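Local coordinates for protein UDP-N-acetylglucosamine 2-epimerase (Listeria monocytogenes, PDB 3OT5) that probably catalyses the reversible 2-epimerisation of UDP-N-acetylglucosamine to UDP-N-acetylmannosamine, at residues Val47-Lys52 with Arg383-Ile388; Gln138-His143 with Lys389-Glu394. All blocks are in the same frame, centred on the assembly; numbering follows the deposited sequence.

Interaction 1 of 2, residues Val47-Lys52 with Arg383-Ile388; sequences VLALEK and RILAAI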
ATOM      1  N   VAL A  47      -9.610 -10.534   3.997  1.00 43.61           N
ATOM      2  CA  VAL A  47     -10.263 -11.791   3.660  1.00 43.59           C
ATOM      3  C   VAL A  47      -9.789 -12.869   4.646  1.00 45.93           C
ATOM      4  O   VAL A  47     -10.609 -13.638   5.162  1.00 46.88           O
ATOM      5  CB  VAL A  47     -10.008 -12.215   2.209  1.00 43.80           C
ATOM      6  CG1 VAL A  47     -10.578 -13.605   1.949  1.00 42.74           C
ATOM      7  CG2 VAL A  47     -10.610 -11.190   1.258  1.00 41.23           C
ATOM      8  N   LEU A  48      -8.482 -12.921   4.912  1.00 46.33           N
ATOM      9  CA  LEU A  48      -7.948 -13.876   5.888  1.00 48.31           C
ATOM     10  C   LEU A  48      -8.638 -13.717   7.231  1.00 47.10           C
ATOM     11  O   LEU A  48      -9.062 -14.708   7.822  1.00 48.81           O
ATOM     12  CB  LEU A  48      -6.440 -13.722   6.111  1.00 49.51           C
ATOM     13  CG  LEU A  48      -5.472 -14.182   5.035  1.00 52.74           C
ATOM     14  CD1 LEU A  48      -4.033 -14.049   5.553  1.00 51.89           C
ATOM     15  CD2 LEU A  48      -5.774 -15.617   4.651  1.00 53.10           C
ATOM     16  N   ALA A  49      -8.722 -12.478   7.719  1.00 45.81           N
ATOM     17  CA  ALA A  49      -9.376 -12.185   9.000  1.00 46.12           C
ATOM     18  C   ALA A  49     -10.816 -12.727   9.037  1.00 46.58           C
ATOM     19  O   ALA A  49     -11.257 -13.285  10.050  1.00 48.14           O
ATOM     20  CB  ALA A  49      -9.368 -10.702   9.268  1.00 45.40           C
ATOM     21  N   LEU A  50     -11.547 -12.542   7.942  1.00 45.56           N
ATOM     22  CA  LEU A  50     -12.915 -13.048   7.831  1.00 45.57           C
ATOM     23  C   LEU A  50     -12.911 -14.565   7.893  1.00 46.66           C
ATOM     24  O   LEU A  50     -13.777 -15.172   8.522  1.00 47.38           O
ATOM     25  CB  LEU A  50     -13.556 -12.607   6.519  1.00 43.59           C
ATOM     26  CG  LEU A  50     -13.932 -11.136   6.391  1.00 44.58           C
ATOM     27  CD1 LEU A  50     -14.167 -10.742   4.923  1.00 42.35           C
ATOM     28  CD2 LEU A  50     -15.158 -10.855   7.255  1.00 48.10           C
ATOM     29  N   GLU A  51     -11.933 -15.178   7.235  1.00 47.18           N
ATOM     30  CA  GLU A  51     -11.831 -16.619   7.227  1.00 49.67           C
ATOM     31  C   GLU A  51     -11.371 -17.202   8.582  1.00 51.20           C
ATOM     32  O   GLU A  51     -11.523 -18.394   8.815  1.00 52.10           O
ATOM     33  CB  GLU A  51     -10.957 -17.080   6.075  1.00 50.75           C
ATOM     34  CG  GLU A  51     -11.585 -16.758   4.736  1.00 53.08           C
ATOM     35  CD  GLU A  51     -10.759 -17.224   3.575  1.00 58.29           C
ATOM     36  OE1 GLU A  51      -9.724 -17.883   3.810  1.00 63.02           O
ATOM     37  OE2 GLU A  51     -11.149 -16.933   2.424  1.00 61.73           O
ATOM     38  N   LYS A  52     -10.831 -16.367   9.466  1.00 51.51           N
ATOM     39  CA  LYS A  52     -10.426 -16.827  10.799  1.00 54.06           C
ATOM     40  C   LYS A  52     -11.644 -16.893  11.716  1.00 53.22           C
ATOM     41  O   LYS A  52     -11.579 -17.474  12.800  1.00 55.58           O
ATOM     42  CB  LYS A  52      -9.403 -15.893  11.451  1.00 54.99           C
ATOM     43  CG  LYS A  52      -8.079 -15.764  10.740  1.00 59.73           C
ATOM     44  CD  LYS A  52      -7.148 -14.820  11.510  1.00 64.47           C
ATOM     45  CE  LYS A  52      -5.922 -14.409  10.661  1.00 67.92           C
ATOM     46  NZ  LYS A  52      -5.087 -15.564  10.209  1.00 68.06           N
ATOM     47  N   ARG A 383      -9.582  -4.673  13.235  1.00 42.76           N
ATOM     48  CA  ARG A 383     -10.416  -3.518  13.564  1.00 41.32           C
ATOM     49  C   ARG A 383     -11.553  -3.403  12.545  1.00 39.98           C
ATOM     50  O   ARG A 383     -12.679  -3.107  12.900  1.00 40.85           O
ATOM     51  CB  ARG A 383      -9.593  -2.230  13.601  1.00 41.33           C
ATOM     52  CG  ARG A 383      -8.508  -2.211  14.709  1.00 42.38           C
ATOM     53  CD  ARG A 383      -7.816  -0.863  14.807  1.00 37.13           C
ATOM     54  NE  ARG A 383      -6.739  -0.897  15.795  1.00 45.83           N
ATOM     55  CZ  ARG A 383      -5.479  -1.236  15.530  1.00 41.45           C
ATOM     56  NH1 ARG A 383      -5.106  -1.555  14.303  1.00 39.10           N
ATOM     57  NH2 ARG A 383      -4.587  -1.243  16.492  1.00 47.44           N
ATOM     58  N   ILE A 384     -11.263  -3.658  11.276  1.00 39.49           N
ATOM     59  CA  ILE A 384     -12.315  -3.581  10.257  1.00 38.57           C
ATOM     60  C   ILE A 384     -13.419  -4.600  10.586  1.00 39.46           C
ATOM     61  O   ILE A 384     -14.592  -4.242  10.627  1.00 39.35           O
ATOM     62  CB  ILE A 384     -11.765  -3.773   8.824  1.00 38.25           C
ATOM     63  CG1 ILE A 384     -10.876  -2.591   8.435  1.00 35.98           C
ATOM     64  CG2 ILE A 384     -12.913  -3.896   7.786  1.00 33.34           C
ATOM     65  CD1 ILE A 384     -10.170  -2.765   7.079  1.00 36.14           C
ATOM     66  N   LEU A 385     -13.039  -5.850  10.853  1.00 41.26           N
ATOM     67  CA  LEU A 385     -14.019  -6.890  11.163  1.00 42.83           C
ATOM     68  C   LEU A 385     -14.810  -6.567  12.419  1.00 42.39           C
ATOM     69  O   LEU A 385     -16.023  -6.727  12.431  1.00 41.51           O
ATOM     70  CB  LEU A 385     -13.381  -8.277  11.288  1.00 46.19           C
ATOM     71  CG  LEU A 385     -12.771  -8.865  10.013  1.00 51.88           C
ATOM     72  CD1 LEU A 385     -12.367 -10.325  10.268  1.00 56.07           C
ATOM     73  CD2 LEU A 385     -13.755  -8.786   8.845  1.00 54.73           C
ATOM     74  N   ALA A 386     -14.132  -6.103  13.464  1.00 42.41           N
ATOM     75  CA  ALA A 386     -14.822  -5.756  14.708  1.00 44.65           C
ATOM     76  C   ALA A 386     -15.831  -4.661  14.396  1.00 43.46           C
ATOM     77  O   ALA A 386     -16.938  -4.656  14.921  1.00 44.46           O
ATOM     78  CB  ALA A 386     -13.833  -5.308  15.787  1.00 45.82           C
ATOM     79  N   ALA A 387     -15.439  -3.741  13.522  1.00 41.35           N
ATOM     80  CA  ALA A 387     -16.308  -2.659  13.109  1.00 41.26           C
ATOM     81  C   ALA A 387     -17.563  -3.241  12.423  1.00 40.65           C
ATOM     82  O   ALA A 387     -18.701  -2.885  12.753  1.00 42.11           O
ATOM     83  CB  ALA A 387     -15.548  -1.719  12.164  1.00 40.67           C
ATOM     84  N   ILE A 388     -17.360  -4.173  11.503  1.00 40.00           N
ATOM     85  CA  ILE A 388     -18.485  -4.816  10.816  1.00 40.75           C
ATOM     86  C   ILE A 388     -19.322  -5.623  11.817  1.00 43.10           C
ATOM     87  O   ILE A 388     -20.556  -5.542  11.797  1.00 43.61           O
ATOM     88  CB  ILE A 388     -18.010  -5.703   9.657  1.00 42.16           C
ATOM     89  CG1 ILE A 388     -17.323  -4.842   8.592  1.00 42.43           C
ATOM     90  CG2 ILE A 388     -19.193  -6.446   9.032  1.00 40.98           C
ATOM     91  CD1 ILE A 388     -16.703  -5.634   7.467  1.00 44.96           C
TER
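The N-terminal half of this chain is a Rossmann-like unit. Here its first helix, 37-51, meets the C-terminal helix 380-392. L385 projects from the C-terminal helix onto A49 and L50. The whole contact is apolar and buries 154 Å² in all. The CA atoms of L50 and L385 are 7.1 Å apart, so the two helices come close at this point.

L385 uses both of its methyl branches. L385 CD2 turns to the side chain of L50. The modelled 3.4 Å from L385 CD2 to L50 CG is doubtful, because the same methyl clashes with L50 CD2. L385 CD1 turns toward A49. The modelled distances from L385 CD1 to A49, and between the two CD2 methyls, are too short for carbon atoms and are doubtful as well. A more ordinary contact runs from L385 CG to A49 CB, at 3.9 Å. The small side chain of A49 points toward the C-terminal helix. L50 does not leave its backbone in that direction, but its end bends nearer. The L50 and L385 side chains cross obliquely. With CG anti to the carbonyl carbon (chi1 -66°), L385 carries its branched end across to A49 and L50.

L50 also touches F57 and S59 of strand 57-63, and V30 and S32 of strand 28-34. It therefore joins the sheet of the first domain to the C-terminal helix. V47, one turn back, rests on the same two strands. Along helix 380-392, I384, A387 and I388 pack on F174 of strand 172-175.

Interaction 2 of 2, residues Gln138-His143 with Lys389-Glu394; sequences QKMLGH and KSHFEE
M140 meets H391 in the main CH-pi and sulfur-aromatic contact. M140 CE lies over one face of the H391 imidazole, 3.6 Å from the ring centroid and only 3° off the ring normal. M140 SD is over the H391 ring too, 3.7 Å from its centroid and 28° off the normal. It is nearest the NE2 and CD2 side, with M140 SD to H391 NE2 at 3.5 Å. The methionine reaches the ring because its CG is anti to the backbone N (chi1 -174°) and the chain runs extended beyond it. H391 comes from the opposite direction.

A second Met-aromatic contact runs from the same sulfur to F392. M140 SD is 3.8 Å from F392 CZ and approaches that ring obliquely. The two rings also touch each other, with H391 CD2 over the face of F392, 3.8 Å above its plane. M140 thus sits against a pair of neighbouring aromatics at the end of the C-terminal helix.

In the Rossmann-like domain, M140 opens strand 140-144 of the parallel sheet and bonds through its backbone to V118 on strand 117-121. Q138, with positive phi, is the C-prime residue of the Schellman motif that ends helix 125-136. F392 and E393 also touch I28 of strand 28-34.

Among charged groups, K389 NZ forms a salt bridge with E393 OE1 (2.6 Å), met on the syn side of the carboxylate and somewhat out of its plane. This links the last helical turn to the first residue beyond it.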
ATOM      1  N   GLN A 138     -29.078  -2.002  -2.896  1.00 42.02           N
ATOM      2  CA  GLN A 138     -29.409  -1.675  -1.520  1.00 43.41           C
ATOM      3  C   GLN A 138     -28.731  -2.572  -0.477  1.00 43.64           C
ATOM      4  O   GLN A 138     -29.375  -3.042   0.468  1.00 44.99           O
ATOM      5  CB  GLN A 138     -30.915  -1.626  -1.334  1.00 45.07           C
ATOM      6  CG  GLN A 138     -31.550  -0.545  -2.185  1.00 47.08           C
ATOM      7  CD  GLN A 138     -33.020  -0.370  -1.910  1.00 51.40           C
ATOM      8  OE1 GLN A 138     -33.717  -1.315  -1.526  1.00 54.77           O
ATOM      9  NE2 GLN A 138     -33.508   0.849  -2.108  1.00 53.28           N
ATOM     10  N   LYS A 139     -27.428  -2.795  -0.669  1.00 42.37           N
ATOM     11  CA  LYS A 139     -26.606  -3.567   0.262  1.00 42.95           C
ATOM     12  C   LYS A 139     -25.707  -2.594   0.987  1.00 42.20           C
ATOM     13  O   LYS A 139     -25.360  -1.532   0.458  1.00 40.92           O
ATOM     14  CB  LYS A 139     -25.689  -4.566  -0.443  1.00 43.89           C
ATOM     15  CG  LYS A 139     -26.207  -5.928  -0.840  1.00 48.23           C
ATOM     16  CD  LYS A 139     -27.494  -5.928  -1.570  1.00 55.84           C
ATOM     17  CE  LYS A 139     -28.663  -6.097  -0.631  1.00 58.67           C
ATOM     18  NZ  LYS A 139     -28.667  -7.484  -0.089  1.00 64.49           N
ATOM     19  N   MET A 140     -25.295  -2.969   2.186  1.00 41.74           N
ATOM     20  CA  MET A 140     -24.417  -2.122   2.934  1.00 43.11           C
ATOM     21  C   MET A 140     -23.058  -2.099   2.221  1.00 40.54           C
ATOM     22  O   MET A 140     -22.582  -3.125   1.716  1.00 40.27           O
ATOM     23  CB  MET A 140     -24.294  -2.612   4.363  1.00 45.06           C
ATOM     24  CG  MET A 140     -23.507  -1.678   5.222  1.00 49.05           C
ATOM     25  SD  MET A 140     -23.524  -2.216   6.911  1.00 55.47           S
ATOM     26  CE  MET A 140     -22.544  -0.923   7.688  1.00 56.89           C
ATOM     27  N   LEU A 141     -22.471  -0.911   2.149  1.00 38.53           N
ATOM     28  CA  LEU A 141     -21.196  -0.698   1.487  1.00 37.59           C
ATOM     29  C   LEU A 141     -20.129  -0.279   2.481  1.00 36.47           C
ATOM     30  O   LEU A 141     -20.284   0.704   3.206  1.00 37.83           O
ATOM     31  CB  LEU A 141     -21.330   0.389   0.409  1.00 36.26           C
ATOM     32  CG  LEU A 141     -20.071   0.679  -0.414  1.00 34.72           C
ATOM     33  CD1 LEU A 141     -19.553  -0.582  -1.087  1.00 30.72           C
ATOM     34  CD2 LEU A 141     -20.347   1.758  -1.458  1.00 34.56           C
ATOM     35  N   GLY A 142     -19.043  -1.036   2.507  1.00 35.66           N
ATOM     36  CA  GLY A 142     -17.930  -0.744   3.383  1.00 35.86           C
ATOM     37  C   GLY A 142     -16.783  -0.296   2.497  1.00 34.74           C
ATOM     38  O   GLY A 142     -16.512  -0.919   1.460  1.00 31.98           O
ATOM     39  N   HIS A 143     -16.103   0.769   2.909  1.00 33.82           N
ATOM     40  CA  HIS A 143     -14.995   1.320   2.123  1.00 32.30           C
ATOM     41  C   HIS A 143     -13.681   1.185   2.876  1.00 33.82           C
ATOM     42  O   HIS A 143     -13.452   1.856   3.892  1.00 33.93           O
ATOM     43  CB  HIS A 143     -15.356   2.758   1.761  1.00 31.57           C
ATOM     44  CG  HIS A 143     -14.440   3.409   0.774  1.00 32.53           C
ATOM     45  ND1 HIS A 143     -14.276   4.774   0.710  1.00 32.64           N
ATOM     46  CD2 HIS A 143     -13.597   2.885  -0.144  1.00 32.43           C
ATOM     47  CE1 HIS A 143     -13.420   5.067  -0.249  1.00 32.57           C
ATOM     48  NE2 HIS A 143     -12.985   3.937  -0.775  1.00 32.13           N
ATOM     49  N   LYS A 389     -18.669  -6.386  12.704  1.00 44.64           N
ATOM     50  CA  LYS A 389     -19.412  -7.142  13.727  1.00 49.09           C
ATOM     51  C   LYS A 389     -20.242  -6.183  14.557  1.00 49.63           C
ATOM     52  O   LYS A 389     -21.401  -6.446  14.839  1.00 49.61           O
ATOM     53  CB  LYS A 389     -18.492  -7.901  14.682  1.00 52.29           C
ATOM     54  CG  LYS A 389     -17.859  -9.148  14.135  1.00 56.87           C
ATOM     55  CD  LYS A 389     -16.905  -9.790  15.162  1.00 62.71           C
ATOM     56  CE  LYS A 389     -17.567 -10.130  16.499  1.00 68.15           C
ATOM     57  NZ  LYS A 389     -18.671 -11.122  16.399  1.00 74.20           N
ATOM     58  N   SER A 390     -19.616  -5.078  14.950  1.00 50.56           N
ATOM     59  CA  SER A 390     -20.260  -4.032  15.748  1.00 53.98           C
ATOM     60  C   SER A 390     -21.590  -3.581  15.174  1.00 53.14           C
ATOM     61  O   SER A 390     -22.521  -3.318  15.907  1.00 55.66           O
ATOM     62  CB  SER A 390     -19.349  -2.804  15.842  1.00 53.44           C
ATOM     63  OG  SER A 390     -20.055  -1.731  16.441  1.00 61.73           O
ATOM     64  N   HIS A 391     -21.660  -3.466  13.856  1.00 50.94           N
ATOM     65  CA  HIS A 391     -22.879  -3.034  13.197  1.00 51.70           C
ATOM     66  C   HIS A 391     -23.925  -4.142  13.142  1.00 52.43           C
ATOM     67  O   HIS A 391     -25.063  -3.926  13.517  1.00 54.77           O
ATOM     68  CB  HIS A 391     -22.571  -2.540  11.779  1.00 50.26           C
ATOM     69  CG  HIS A 391     -23.790  -2.190  10.989  1.00 51.94           C
ATOM     70  ND1 HIS A 391     -24.367  -0.939  11.023  1.00 54.88           N
ATOM     71  CD2 HIS A 391     -24.548  -2.931  10.145  1.00 51.71           C
ATOM     72  CE1 HIS A 391     -25.434  -0.926  10.242  1.00 56.07           C
ATOM     73  NE2 HIS A 391     -25.569  -2.124   9.701  1.00 52.88           N
ATOM     74  N   PHE A 392     -23.535  -5.334  12.709  1.00 52.53           N
ATOM     75  CA  PHE A 392     -24.499  -6.432  12.572  1.00 55.26           C
ATOM     76  C   PHE A 392     -24.920  -7.169  13.835  1.00 58.88           C
ATOM     77  O   PHE A 392     -26.070  -7.570  13.948  1.00 60.64           O
ATOM     78  CB  PHE A 392     -24.006  -7.448  11.549  1.00 54.23           C
ATOM     79  CG  PHE A 392     -24.003  -6.926  10.154  1.00 52.40           C
ATOM     80  CD1 PHE A 392     -25.178  -6.893   9.421  1.00 52.43           C
ATOM     81  CD2 PHE A 392     -22.834  -6.476   9.565  1.00 48.19           C
ATOM     82  CE1 PHE A 392     -25.187  -6.410   8.129  1.00 54.35           C
ATOM     83  CE2 PHE A 392     -22.831  -5.999   8.263  1.00 48.44           C
ATOM     84  CZ  PHE A 392     -24.003  -5.958   7.548  1.00 50.24           C
ATOM     85  N   GLU A 393     -23.999  -7.367  14.764  1.00 61.82           N
ATOM     86  CA  GLU A 393     -24.309  -8.086  15.988  1.00 67.38           C
ATOM     87  C   GLU A 393     -24.382  -7.121  17.162  1.00 71.05           C
ATOM     88  O   GLU A 393     -24.624  -7.521  18.302  1.00 75.43           O
ATOM     89  CB  GLU A 393     -23.262  -9.184  16.204  1.00 68.77           C
ATOM     90  CG  GLU A 393     -23.267 -10.211  15.059  1.00 70.45           C
ATOM     91  CD  GLU A 393     -22.199 -11.290  15.182  1.00 76.59           C
ATOM     92  OE1 GLU A 393     -21.254 -11.125  15.990  1.00 79.66           O
ATOM     93  OE2 GLU A 393     -22.298 -12.300  14.442  1.00 78.07           O
ATOM     94  N   GLU A 394     -24.188  -5.840  16.860  1.00 71.39           N
ATOM     95  CA  GLU A 394     -24.230  -4.772  17.855  1.00 75.39           C
ATOM     96  C   GLU A 394     -23.378  -5.076  19.087  1.00 78.90           C
ATOM     97  O   GLU A 394     -23.802  -4.877  20.231  1.00 82.98           O
ATOM     98  CB  GLU A 394     -25.678  -4.445  18.210  1.00 78.62           C
ATOM     99  CG  GLU A 394     -26.467  -3.955  16.993  1.00 78.25           C
ATOM    100  CD  GLU A 394     -27.895  -3.591  17.320  1.00 84.61           C
ATOM    101  OE1 GLU A 394     -28.615  -3.129  16.407  1.00 84.21           O
ATOM    102  OE2 GLU A 394     -28.298  -3.762  18.491  1.00 93.25           O
TER

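Overall arrangement
Both interactions use helix 380-392, interaction 1 its middle turns and interaction 2 its end. Their centres are about 12 Å apart. The segments 383-388 and 389-394 follow one another directly in the chain. Their partners lie in different elements of the first domain: helix 37-51 in interaction 1 and strand 140-144 in interaction 2. The C-terminal helix comes after the second sheet in sequence but packs against the first domain, an arrangement consistent with the GT-B fold of this family. Interaction 1 is buried, with its centre about 18 Å from the centre of the chain. Interaction 2 lies at the surface, with its centre about 24 Å from the centre of the chain.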